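PDB 4ZRX: F5/8 type C domain protein, which probably acts as an alpha-L-fucosidase, hydrolysing terminal alpha-L-fucose from sugar chains with a TIM-barrel-like catalytic domain, and carries an F5/8 type C domain. Local coordinates for residues Tyr8-Glu13 with Gly221-Trp226; Val179-Phe184 with Pro284-Val289; Tyr199-Phe204 with Ala215-Met220; Thr242-Gly247 with Glu254-Leu259. One frame throughout, in Å; residues are numbered along the deposited sequence. Where two conformers were deposited one is given.

Contact 1 of 4, residues Tyr8-Glu13 with Gly221-Trp226; sequences YVKHVE and GDDVRW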
# COMPACT_ATOMS: atom_id res chain seq x y z
N TYR A 8 10.43 19.25 21.65
CA TYR A 8 10.05 18.10 22.45
C TYR A 8 10.28 16.85 21.65
O TYR A 8 9.65 16.68 20.58
CB TYR A 8 8.56 18.17 22.78
CG TYR A 8 8.21 19.49 23.37
CD1 TYR A 8 8.66 19.82 24.67
CD2 TYR A 8 7.47 20.43 22.67
CE1 TYR A 8 8.33 21.04 25.23
CE2 TYR A 8 7.17 21.68 23.26
CZ TYR A 8 7.59 21.96 24.53
OH TYR A 8 7.30 23.21 25.05
N VAL A 9 11.17 15.97 22.09
CA VAL A 9 11.45 14.75 21.33
C VAL A 9 10.37 13.71 21.63
O VAL A 9 10.24 13.28 22.76
CB VAL A 9 12.88 14.20 21.61
CG1 VAL A 9 13.15 12.97 20.84
CG2 VAL A 9 13.94 15.24 21.28
N LYS A 10 9.62 13.31 20.58
CA LYS A 10 8.69 12.15 20.55
C LYS A 10 7.39 12.28 21.28
O LYS A 10 6.37 11.72 20.84
CB LYS A 10 9.42 10.84 20.95
CG LYS A 10 8.67 9.58 20.63
CD LYS A 10 9.55 8.36 20.95
CE LYS A 10 8.76 7.05 21.02
NZ LYS A 10 9.69 5.90 21.23
N HIS A 11 7.39 13.01 22.40
CA HIS A 11 6.18 13.22 23.20
C HIS A 11 6.19 14.58 23.84
O HIS A 11 7.26 15.08 24.21
CB HIS A 11 6.11 12.09 24.23
CG HIS A 11 4.99 12.20 25.20
ND1 HIS A 11 5.22 12.32 26.56
CD2 HIS A 11 3.65 12.19 25.05
CE1 HIS A 11 4.06 12.38 27.19
NE2 HIS A 11 3.09 12.29 26.30
N VAL A 12 5.02 15.20 23.90
CA VAL A 12 4.83 16.39 24.70
C VAL A 12 3.50 16.30 25.42
O VAL A 12 2.52 15.88 24.86
CB VAL A 12 4.92 17.68 23.82
CG1 VAL A 12 3.83 17.74 22.70
CG2 VAL A 12 4.82 18.91 24.68
N GLU A 13 3.50 16.72 26.69
CA GLU A 13 2.30 16.81 27.52
C GLU A 13 1.88 18.27 27.59
O GLU A 13 2.70 19.12 27.90
CB GLU A 13 2.62 16.31 28.94
CG GLU A 13 2.94 14.83 29.02
CD GLU A 13 4.34 14.50 29.60
OE1 GLU A 13 5.34 15.21 29.31
OE2 GLU A 13 4.43 13.48 30.30
N GLY A 221 3.62 -0.42 19.17
CA GLY A 221 4.88 0.25 19.45
C GLY A 221 4.58 1.75 19.50
O GLY A 221 3.54 2.18 19.04
N ASP A 222 5.48 2.56 20.05
CA ASP A 222 5.27 4.01 19.98
C ASP A 222 6.22 4.71 19.04
O ASP A 222 6.20 5.96 18.96
CB ASP A 222 5.37 4.66 21.39
CG ASP A 222 6.69 4.47 22.06
OD1 ASP A 222 7.69 4.02 21.46
OD2 ASP A 222 6.70 4.88 23.29
N ASP A 223 6.99 3.95 18.23
CA ASP A 223 7.87 4.58 17.23
C ASP A 223 7.20 4.77 15.87
O ASP A 223 7.49 5.78 15.21
CB ASP A 223 9.19 3.83 17.03
CG ASP A 223 10.12 3.94 18.21
OD1 ASP A 223 10.30 5.10 18.67
OD2 ASP A 223 10.70 2.89 18.58
N VAL A 224 6.41 3.79 15.45
CA VAL A 224 5.84 3.76 14.09
C VAL A 224 4.39 3.31 14.17
O VAL A 224 4.08 2.32 14.82
CB VAL A 224 6.64 2.81 13.21
CG1 VAL A 224 5.99 2.53 11.84
CG2 VAL A 224 8.08 3.29 12.95
N ARG A 225 3.52 4.07 13.49
CA ARG A 225 2.08 3.91 13.56
C ARG A 225 1.60 3.23 12.27
O ARG A 225 1.93 3.67 11.16
CB ARG A 225 1.43 5.31 13.70
CG ARG A 225 -0.04 5.41 13.43
CD ARG A 225 -0.57 6.76 13.76
NE ARG A 225 0.06 7.82 13.00
CZ ARG A 225 -0.35 8.35 11.86
NH1 ARG A 225 -1.42 7.90 11.22
NH2 ARG A 225 0.36 9.32 11.34
N TRP A 226 0.72 2.25 12.43
CA TRP A 226 0.05 1.68 11.29
C TRP A 226 -0.86 2.72 10.64
O TRP A 226 -1.64 3.32 11.33
CB TRP A 226 -0.82 0.54 11.77
CG TRP A 226 -1.56 -0.17 10.66
CD1 TRP A 226 -1.04 -0.58 9.50
CD2 TRP A 226 -2.92 -0.64 10.68
NE1 TRP A 226 -1.99 -1.21 8.72
CE2 TRP A 226 -3.16 -1.27 9.44
CE3 TRP A 226 -3.97 -0.51 11.59
CZ2 TRP A 226 -4.39 -1.83 9.12
CZ3 TRP A 226 -5.22 -1.09 11.27
CH2 TRP A 226 -5.40 -1.76 10.03
O HOH W 1 9.26 6.36 24.21

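Contact 2 of 4, residues Val179-Phe184 with Pro284-Val289; sequences VHEVWF and PSEVDV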
# COMPACT_ATOMS: atom_id res chain seq x y z
N VAL A 179 19.36 -4.68 13.77
CA VAL A 179 17.97 -4.76 13.44
C VAL A 179 17.41 -3.33 13.48
O VAL A 179 17.55 -2.65 14.51
CB VAL A 179 17.20 -5.62 14.44
CG1 VAL A 179 15.72 -5.58 14.16
CG2 VAL A 179 17.71 -7.04 14.42
N HIS A 180 16.82 -2.88 12.38
CA HIS A 180 16.33 -1.50 12.28
C HIS A 180 14.84 -1.33 12.59
O HIS A 180 14.41 -0.21 12.87
CB HIS A 180 16.69 -0.90 10.96
CG HIS A 180 18.09 -0.37 10.89
ND1 HIS A 180 19.19 -1.18 10.67
CD2 HIS A 180 18.57 0.88 11.08
CE1 HIS A 180 20.29 -0.44 10.70
NE2 HIS A 180 19.93 0.82 10.94
N GLU A 181 14.06 -2.40 12.55
CA GLU A 181 12.63 -2.28 12.83
C GLU A 181 12.16 -3.60 13.40
O GLU A 181 12.55 -4.65 12.88
CB GLU A 181 11.83 -1.90 11.55
CG GLU A 181 10.30 -1.75 11.72
CD GLU A 181 9.58 -1.03 10.60
OE1 GLU A 181 10.24 -0.45 9.73
OE2 GLU A 181 8.32 -0.95 10.67
N VAL A 182 11.31 -3.52 14.43
CA VAL A 182 10.65 -4.65 15.07
C VAL A 182 9.16 -4.43 15.00
O VAL A 182 8.66 -3.41 15.50
CB VAL A 182 11.07 -4.80 16.56
CG1 VAL A 182 10.41 -5.97 17.16
CG2 VAL A 182 12.60 -4.98 16.62
N TRP A 183 8.47 -5.32 14.27
CA TRP A 183 7.08 -5.14 13.95
C TRP A 183 6.26 -6.04 14.86
O TRP A 183 6.44 -7.27 14.84
CB TRP A 183 6.86 -5.54 12.49
CG TRP A 183 5.99 -4.68 11.67
CD1 TRP A 183 6.37 -3.55 11.02
CD2 TRP A 183 4.61 -4.90 11.29
NE1 TRP A 183 5.35 -3.03 10.31
CE2 TRP A 183 4.26 -3.85 10.41
CE3 TRP A 183 3.62 -5.80 11.69
CZ2 TRP A 183 2.98 -3.73 9.85
CZ3 TRP A 183 2.38 -5.68 11.14
CH2 TRP A 183 2.06 -4.68 10.20
N PHE A 184 5.37 -5.42 15.64
CA PHE A 184 4.46 -6.14 16.53
C PHE A 184 3.02 -5.90 16.10
O PHE A 184 2.38 -4.89 16.40
CB PHE A 184 4.67 -5.65 17.97
CG PHE A 184 6.01 -6.01 18.59
CD1 PHE A 184 6.62 -7.23 18.39
CD2 PHE A 184 6.57 -5.15 19.53
CE1 PHE A 184 7.79 -7.56 19.02
CE2 PHE A 184 7.77 -5.46 20.20
CZ PHE A 184 8.40 -6.69 19.93
N PRO A 284 4.73 8.33 13.44
CA PRO A 284 4.54 8.50 12.02
C PRO A 284 4.04 7.27 11.31
O PRO A 284 4.33 6.18 11.71
CB PRO A 284 5.94 8.85 11.52
CG PRO A 284 6.84 8.06 12.42
CD PRO A 284 6.18 8.23 13.76
N SER A 285 3.29 7.53 10.26
CA SER A 285 2.54 6.53 9.50
C SER A 285 3.38 5.64 8.61
O SER A 285 4.23 6.15 7.89
CB SER A 285 1.56 7.29 8.60
OG SER A 285 0.85 6.42 7.76
N GLU A 286 3.10 4.33 8.65
CA GLU A 286 3.66 3.37 7.75
C GLU A 286 2.53 2.70 7.00
O GLU A 286 1.59 2.14 7.60
CB GLU A 286 4.46 2.35 8.56
CG GLU A 286 5.31 1.38 7.74
CD GLU A 286 5.92 0.32 8.66
OE1 GLU A 286 5.16 -0.50 9.24
OE2 GLU A 286 7.15 0.33 8.85
N VAL A 287 2.62 2.75 5.67
CA VAL A 287 1.65 2.14 4.77
C VAL A 287 2.16 0.75 4.39
O VAL A 287 3.21 0.63 3.80
CB VAL A 287 1.47 2.99 3.52
CG1 VAL A 287 0.70 2.23 2.38
CG2 VAL A 287 0.81 4.28 3.86
N ASP A 288 1.43 -0.30 4.80
CA ASP A 288 1.80 -1.66 4.49
C ASP A 288 0.83 -2.23 3.45
O ASP A 288 -0.39 -2.08 3.58
CB ASP A 288 1.92 -2.57 5.72
CG ASP A 288 0.64 -2.76 6.51
OD1 ASP A 288 -0.20 -1.84 6.59
OD2 ASP A 288 0.49 -3.87 7.11
N VAL A 289 1.35 -2.88 2.42
CA VAL A 289 0.49 -3.43 1.40
C VAL A 289 1.20 -4.54 0.72
O VAL A 289 2.44 -4.51 0.63
CB VAL A 289 0.02 -2.30 0.42
CG1 VAL A 289 1.20 -1.67 -0.29
CG2 VAL A 289 -1.00 -2.79 -0.57

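Contact 3 of 4, residues Tyr199-Phe204 with Ala215-Met220; sequences YDWDAF and AVMAIM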
# COMPACT_ATOMS: atom_id res chain seq x y z
N TYR A 199 -0.01 -8.29 27.39
CA TYR A 199 1.37 -8.18 26.97
C TYR A 199 2.17 -7.19 27.82
O TYR A 199 1.68 -6.10 28.11
CB TYR A 199 1.39 -7.69 25.55
CG TYR A 199 0.72 -8.60 24.56
CD1 TYR A 199 1.39 -9.70 24.07
CD2 TYR A 199 -0.57 -8.34 24.11
CE1 TYR A 199 0.79 -10.54 23.14
CE2 TYR A 199 -1.18 -9.17 23.14
CZ TYR A 199 -0.45 -10.27 22.66
OH TYR A 199 -1.01 -11.10 21.72
N ASP A 200 3.43 -7.52 28.10
CA ASP A 200 4.34 -6.59 28.78
C ASP A 200 5.13 -5.83 27.72
O ASP A 200 6.32 -6.03 27.51
CB ASP A 200 5.29 -7.34 29.73
CG ASP A 200 6.02 -6.40 30.69
OD1 ASP A 200 6.08 -5.18 30.46
OD2 ASP A 200 6.56 -6.94 31.67
N TRP A 201 4.41 -4.94 27.05
CA TRP A 201 4.97 -4.13 25.96
C TRP A 201 6.16 -3.32 26.40
O TRP A 201 7.13 -3.15 25.66
CB TRP A 201 3.90 -3.18 25.43
CG TRP A 201 2.74 -3.81 24.77
CD1 TRP A 201 1.48 -3.68 25.15
CD2 TRP A 201 2.72 -4.66 23.59
NE1 TRP A 201 0.64 -4.42 24.35
CE2 TRP A 201 1.37 -5.01 23.37
CE3 TRP A 201 3.69 -5.13 22.74
CZ2 TRP A 201 0.96 -5.81 22.31
CZ3 TRP A 201 3.28 -5.95 21.66
CH2 TRP A 201 1.94 -6.29 21.49
N ASP A 202 6.15 -2.84 27.65
CA ASP A 202 7.27 -2.06 28.12
C ASP A 202 8.52 -2.90 28.24
O ASP A 202 9.60 -2.48 27.80
CB ASP A 202 6.93 -1.31 29.42
CG ASP A 202 8.05 -0.40 29.86
OD1 ASP A 202 8.46 0.53 29.09
OD2 ASP A 202 8.56 -0.64 30.94
N ALA A 203 8.40 -4.13 28.74
CA ALA A 203 9.56 -5.02 28.81
C ALA A 203 10.06 -5.39 27.44
O ALA A 203 11.27 -5.53 27.24
CB ALA A 203 9.26 -6.27 29.66
N PHE A 204 9.14 -5.55 26.48
CA PHE A 204 9.55 -5.85 25.11
C PHE A 204 10.33 -4.66 24.60
O PHE A 204 11.36 -4.81 23.91
CB PHE A 204 8.37 -6.09 24.16
CG PHE A 204 7.39 -7.17 24.58
CD1 PHE A 204 7.66 -8.09 25.60
CD2 PHE A 204 6.19 -7.31 23.87
CE1 PHE A 204 6.73 -9.06 25.96
CE2 PHE A 204 5.26 -8.26 24.21
CZ PHE A 204 5.53 -9.15 25.29
N ALA A 215 16.89 0.51 16.51
CA ALA A 215 15.59 -0.06 16.07
C ALA A 215 14.44 0.83 16.44
O ALA A 215 14.49 1.49 17.51
CB ALA A 215 15.35 -1.38 16.64
N VAL A 216 13.41 0.82 15.61
CA VAL A 216 12.11 1.34 15.98
C VAL A 216 11.12 0.18 16.26
O VAL A 216 11.17 -0.85 15.58
CB VAL A 216 11.51 2.29 14.91
CG1 VAL A 216 12.29 3.60 14.91
CG2 VAL A 216 11.48 1.67 13.54
N MSE A 217 10.27 0.38 17.25
CA MSE A 217 9.20 -0.56 17.61
C MSE A 217 7.92 -0.10 16.96
O MSE A 217 7.43 0.99 17.20
CB MSE A 217 9.04 -0.64 19.14
CG MSE A 217 8.08 -1.72 19.60
SE MSE A 217 8.18 -1.75 21.51
CE MSE A 217 6.57 -2.60 22.11
N ALA A 218 7.41 -0.92 16.02
CA ALA A 218 6.30 -0.57 15.14
C ALA A 218 4.99 -1.28 15.40
O ALA A 218 4.95 -2.45 15.78
CB ALA A 218 6.73 -0.85 13.72
N ILE A 219 3.90 -0.52 15.19
CA ILE A 219 2.50 -0.96 15.16
C ILE A 219 2.03 -1.02 16.60
O ILE A 219 1.47 -0.02 17.10
CB ILE A 219 2.26 -2.24 14.35
CG1 ILE A 219 3.02 -2.22 13.02
CG2 ILE A 219 0.77 -2.50 14.21
CD1 ILE A 219 2.71 -1.05 12.05
N MSE A 220 2.25 -2.14 17.30
CA MSE A 220 2.07 -2.17 18.76
C MSE A 220 3.42 -1.72 19.29
O MSE A 220 4.29 -2.51 19.69
CB MSE A 220 1.67 -3.55 19.29
CG MSE A 220 0.35 -4.04 18.82
SE MSE A 220 -1.13 -2.83 19.17
CE MSE A 220 -1.04 -2.89 21.06

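Contact 4 of 4, residues Thr242-Gly247 with Glu254-Leu259; sequences TVLTPG and ENNKRL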
# COMPACT_ATOMS: atom_id res chain seq x y z
N THR A 242 0.68 13.63 16.25
CA THR A 242 -0.67 13.10 16.29
C THR A 242 -1.20 12.95 17.71
O THR A 242 -0.43 12.75 18.70
CB THR A 242 -0.75 11.72 15.54
OG1 THR A 242 -2.09 11.25 15.63
CG2 THR A 242 0.22 10.66 16.12
N VAL A 243 -2.50 13.10 17.83
CA VAL A 243 -3.21 12.86 19.10
C VAL A 243 -3.43 11.37 19.36
O VAL A 243 -3.88 10.98 20.46
CB VAL A 243 -4.54 13.59 19.12
CG1 VAL A 243 -4.36 15.05 18.91
CG2 VAL A 243 -5.53 13.04 18.08
N LEU A 244 -3.23 10.51 18.34
CA LEU A 244 -3.46 9.07 18.52
C LEU A 244 -2.45 8.48 19.50
O LEU A 244 -1.27 8.57 19.26
CB LEU A 244 -3.44 8.33 17.19
CG LEU A 244 -3.86 6.85 17.24
CD1 LEU A 244 -5.31 6.63 17.53
CD2 LEU A 244 -3.43 6.15 15.89
N THR A 245 -2.94 7.84 20.56
CA THR A 245 -2.10 7.33 21.61
C THR A 245 -1.65 5.94 21.16
O THR A 245 -2.49 5.06 20.88
CB THR A 245 -2.84 7.25 22.96
OG1 THR A 245 -3.31 8.53 23.35
CG2 THR A 245 -1.89 6.69 24.02
N PRO A 246 -0.34 5.69 21.15
CA PRO A 246 0.16 4.34 20.89
C PRO A 246 -0.54 3.29 21.69
O PRO A 246 -0.73 3.45 22.92
CB PRO A 246 1.65 4.43 21.22
CG PRO A 246 1.98 5.80 20.81
CD PRO A 246 0.78 6.65 21.22
N GLY A 247 -0.92 2.20 21.02
CA GLY A 247 -1.74 1.15 21.62
C GLY A 247 -1.07 0.43 22.78
O GLY A 247 -1.74 -0.21 23.60
N GLU A 254 -8.87 4.19 26.47
CA GLU A 254 -9.78 5.22 27.00
C GLU A 254 -9.54 6.57 26.33
O GLU A 254 -10.47 7.22 25.95
CB GLU A 254 -9.68 5.37 28.53
CG GLU A 254 -10.88 6.11 29.14
CD GLU A 254 -10.75 6.30 30.64
OE1 GLU A 254 -9.76 6.91 31.08
OE2 GLU A 254 -11.66 5.86 31.37
N ASN A 255 -8.27 6.98 26.21
CA ASN A 255 -7.94 8.28 25.61
C ASN A 255 -8.30 8.36 24.14
O ASN A 255 -8.89 9.32 23.69
CB ASN A 255 -6.49 8.62 25.86
CG ASN A 255 -6.22 8.85 27.35
OD1 ASN A 255 -7.08 8.55 28.22
ND2 ASN A 255 -5.08 9.37 27.66
N ASN A 256 -8.01 7.31 23.40
CA ASN A 256 -8.47 7.29 22.02
C ASN A 256 -9.97 7.33 21.87
O ASN A 256 -10.49 8.02 20.98
CB ASN A 256 -7.86 6.13 21.27
CG ASN A 256 -6.37 6.26 21.08
OD1 ASN A 256 -5.83 7.36 21.14
ND2 ASN A 256 -5.70 5.13 20.88
N LYS A 257 -10.70 6.62 22.75
CA LYS A 257 -12.16 6.66 22.67
C LYS A 257 -12.68 8.05 23.00
O LYS A 257 -13.56 8.57 22.30
CB LYS A 257 -12.79 5.58 23.60
CG LYS A 257 -14.32 5.60 23.76
CD LYS A 257 -15.08 4.73 22.74
CE LYS A 257 -16.44 4.28 23.35
NZ LYS A 257 -17.47 3.78 22.37
N ARG A 258 -12.11 8.69 24.02
CA ARG A 258 -12.53 10.04 24.39
C ARG A 258 -12.29 11.02 23.25
O ARG A 258 -13.14 11.86 23.01
CB ARG A 258 -11.82 10.50 25.67
CG ARG A 258 -12.03 11.97 26.08
CD ARG A 258 -10.95 12.39 27.07
NE ARG A 258 -11.08 11.57 28.28
CZ ARG A 258 -10.17 10.73 28.80
NH1 ARG A 258 -8.96 10.57 28.27
NH2 ARG A 258 -10.48 10.07 29.93
N LEU A 259 -11.20 10.88 22.51
CA LEU A 259 -10.96 11.81 21.39
C LEU A 259 -11.62 11.41 20.08
O LEU A 259 -11.61 12.20 19.15
CB LEU A 259 -9.47 11.98 21.14
CG LEU A 259 -8.62 12.59 22.26
CD1 LEU A 259 -7.25 12.93 21.76
CD2 LEU A 259 -9.27 13.78 22.88
O HOH W 2 -5.41 9.64 22.20
O HOH W 3 -3.50 9.63 25.81

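Contact 1 of 4, residues Tyr8-Glu13 with Gly221-Trp226
The carboxylates of Asp-222 and Asp-223 are the flat groups that Lys-10 meets, and in each case its ammonium stands above the plane. NZ of Lys-10 lies 2.8 Å from OD1 of Asp-222, raised 55° out of that carboxylate, and it keeps the same 2.8 Å from OD1 of Asp-223, 48° out of the second one. Both pairs are hydrogen-bonded salt bridges, so one cation joins two neighbouring acids whose negative charges would otherwise probably repel each other. The lysine reaches them at full stretch: CG is anti to the backbone N (chi1 -165°) and the chain runs straight on from there, crossing both aspartates at about a right angle. A water also bridges Lys-10 and Asp-222, accepting from NZ of Lys-10 at 3.0 Å and donating to OD2 of Asp-222 at 3.1 Å. The remaining oxygens are also held, OD2 of Asp-222 by the hydroxyl of Tyr-249 and OD2 of Asp-223 by the backbone N of Met-217, which fixes how the carboxylates are turned. Lys-10 sits in the short link between strands 8-9 and 11-13, and its backbone bonds to Val-31 and Trp-282. The acids occupy the turn between strands 216-219 and 225-226, so the salt-bridge network ties the N-terminal segment to a loop of the mixed, barrel-type sheet.

Contact 2 of 4, residues Val179-Phe184 with Pro284-Val289
Trp-183 lays the pyrrole edge of its indole against the carboxylate of Glu-286, the two planes only 11° apart. NE1 of Trp-183 donates to OE1 of Glu-286 at 2.8 Å, with an N-H...O angle of 163°, and comes in on the syn side of the acid. Farther round the indole, CH2 of Trp-183 approaches OD2 of Asp-288 at 3.6 Å, a van der Waals contact; the other oxygen of that aspartate, OD1, accepts from NE1 of Trp-226. Glu-181 comes to the other oxygen of Glu-286, and its OE2 also lies in the plane of the Trp-183 indole, at the ring edge. Each glutamate has CG anti to its own backbone nitrogen, and the extended chains come from opposite directions until OE2 of Glu-181 is 2.5 Å from OE2 of Glu-286, with the carboxylates nearly coplanar. Trp-39 gives OE1 of Glu-181 a weak hydrogen bond. Phe-47 and Tyr-144 meet the indole of Trp-183, helping to fix its rotation. Strands 181-184 and 285-289 are not neighbours; their axes stay 12.6 Å apart and run at 70°, so these side chains bridge the interior of the barrel-type sheet. A leucine in place of Trp-183 would probably leave OE1 of Glu-286 without its N-H donor and free that carboxylate to turn. As it stands, the near-straight and nearly in-plane indole N-H bond fixes the turn of the Glu-286 carboxylate and so presents its OE2 to Glu-181.

Contact 3 of 4, residues Tyr199-Phe204 with Ala215-Met220
Met-220, a selenomethionine here, packs its CB over one face of the Trp-201 indole, and this broad overlap is the tight part of the contact. CB of Met-220 stands 3.5 Å from CH2 of Trp-201 and 3.8 Å from the centroid of the six-membered ring, a CH-pi contact 24° off the ring normal. Beyond CB the chain bends at both chi2 (-55°) and chi3 (-64°), bringing the terminal CE back to 3.8 Å from CZ2 of Trp-201. Tyr-199 CB covers the opposite face, so the indole is sandwiched.

Met-217, also a selenomethionine, touches end-on instead. Its extended chain crosses the indole at about a right angle, and its methyl CE comes 3.6 Å from the backbone O of Trp-201 and 3.9 Å from CE3 of Trp-201. The solvent side lies at Trp-201 and Met-220, both partly exposed; Met-217 and Phe-204 form the buried interior side. Helix 201-211, whose N-cap Asp-200 accepts from the backbone N of Ala-203, is thus laid on strand 216-219 within a beta-alpha-beta unit. No hydrogen bond crosses between the segments: the joining rests on van der Waals and CH-pi contacts of carbon with the indole, the selenium of Met-220 adding at most a long, oblique Met-aromatic contribution.

Contact 4 of 4, residues Thr242-Gly247 with Glu254-Leu259
Asn-256 turns its amide toward the backbone of Thr-245 and uses both ends of it. The backbone N of Thr-245 donates to OD1 of Asn-256 at 3.0 Å, in the carbonyl plane and on a lone pair, while ND2 of Asn-256 returns a 3.2 Å bond to O of Thr-245, nearly straight at 170°. With CG anti to the carbonyl carbon (chi1 -67°), the amide projects from the helix to read the donor and acceptor of a single residue. Leu-244 crosses it at about a right angle, its CD1 3.7 Å from ND2 of Asn-256. About one turn further along the helix, Leu-259 meets Val-243 obliquely, CD1 of Leu-259 to CB of Val-243 at 3.8 Å. A water donates to O of Val-243 at 2.7 Å and accepts from OG1 of Thr-245. Replacing Asn-256 by an alanine would probably leave the N-H and C=O of Thr-245 without these mates and the loop freer to shift. The loop leaves strand 241-242 through an ST turn, OG1 of Thr-242 accepting from N of Leu-244, and lies between helix 252-259 and strand 279-290, where Thr-245 touches Phe-281 and Pro-246 touches Tyr-283.

How the contacts relate
From the N terminus, residues 8-13 open contact 1, which closes at 221-226 after some two hundred residues. Residues 179-184 open contact 2 inside that loop, and it closes only at 284-289, beyond the loop's end, so contacts 1 and 2 cross. Contact 3 is a short closure nested in both, and contact 4 follows contact 1 in series, nested in contact 2 alone. Strand 216-219 of contact 3 pairs with strand 181-184, and strand 225-226 with strand 279-290, so contacts 1, 2 and 3 share the mixed sheet. Contact 4 adds the loop and helix beside it, with Pro-246 packed on Asp-222 and Gly-247 on Met-220.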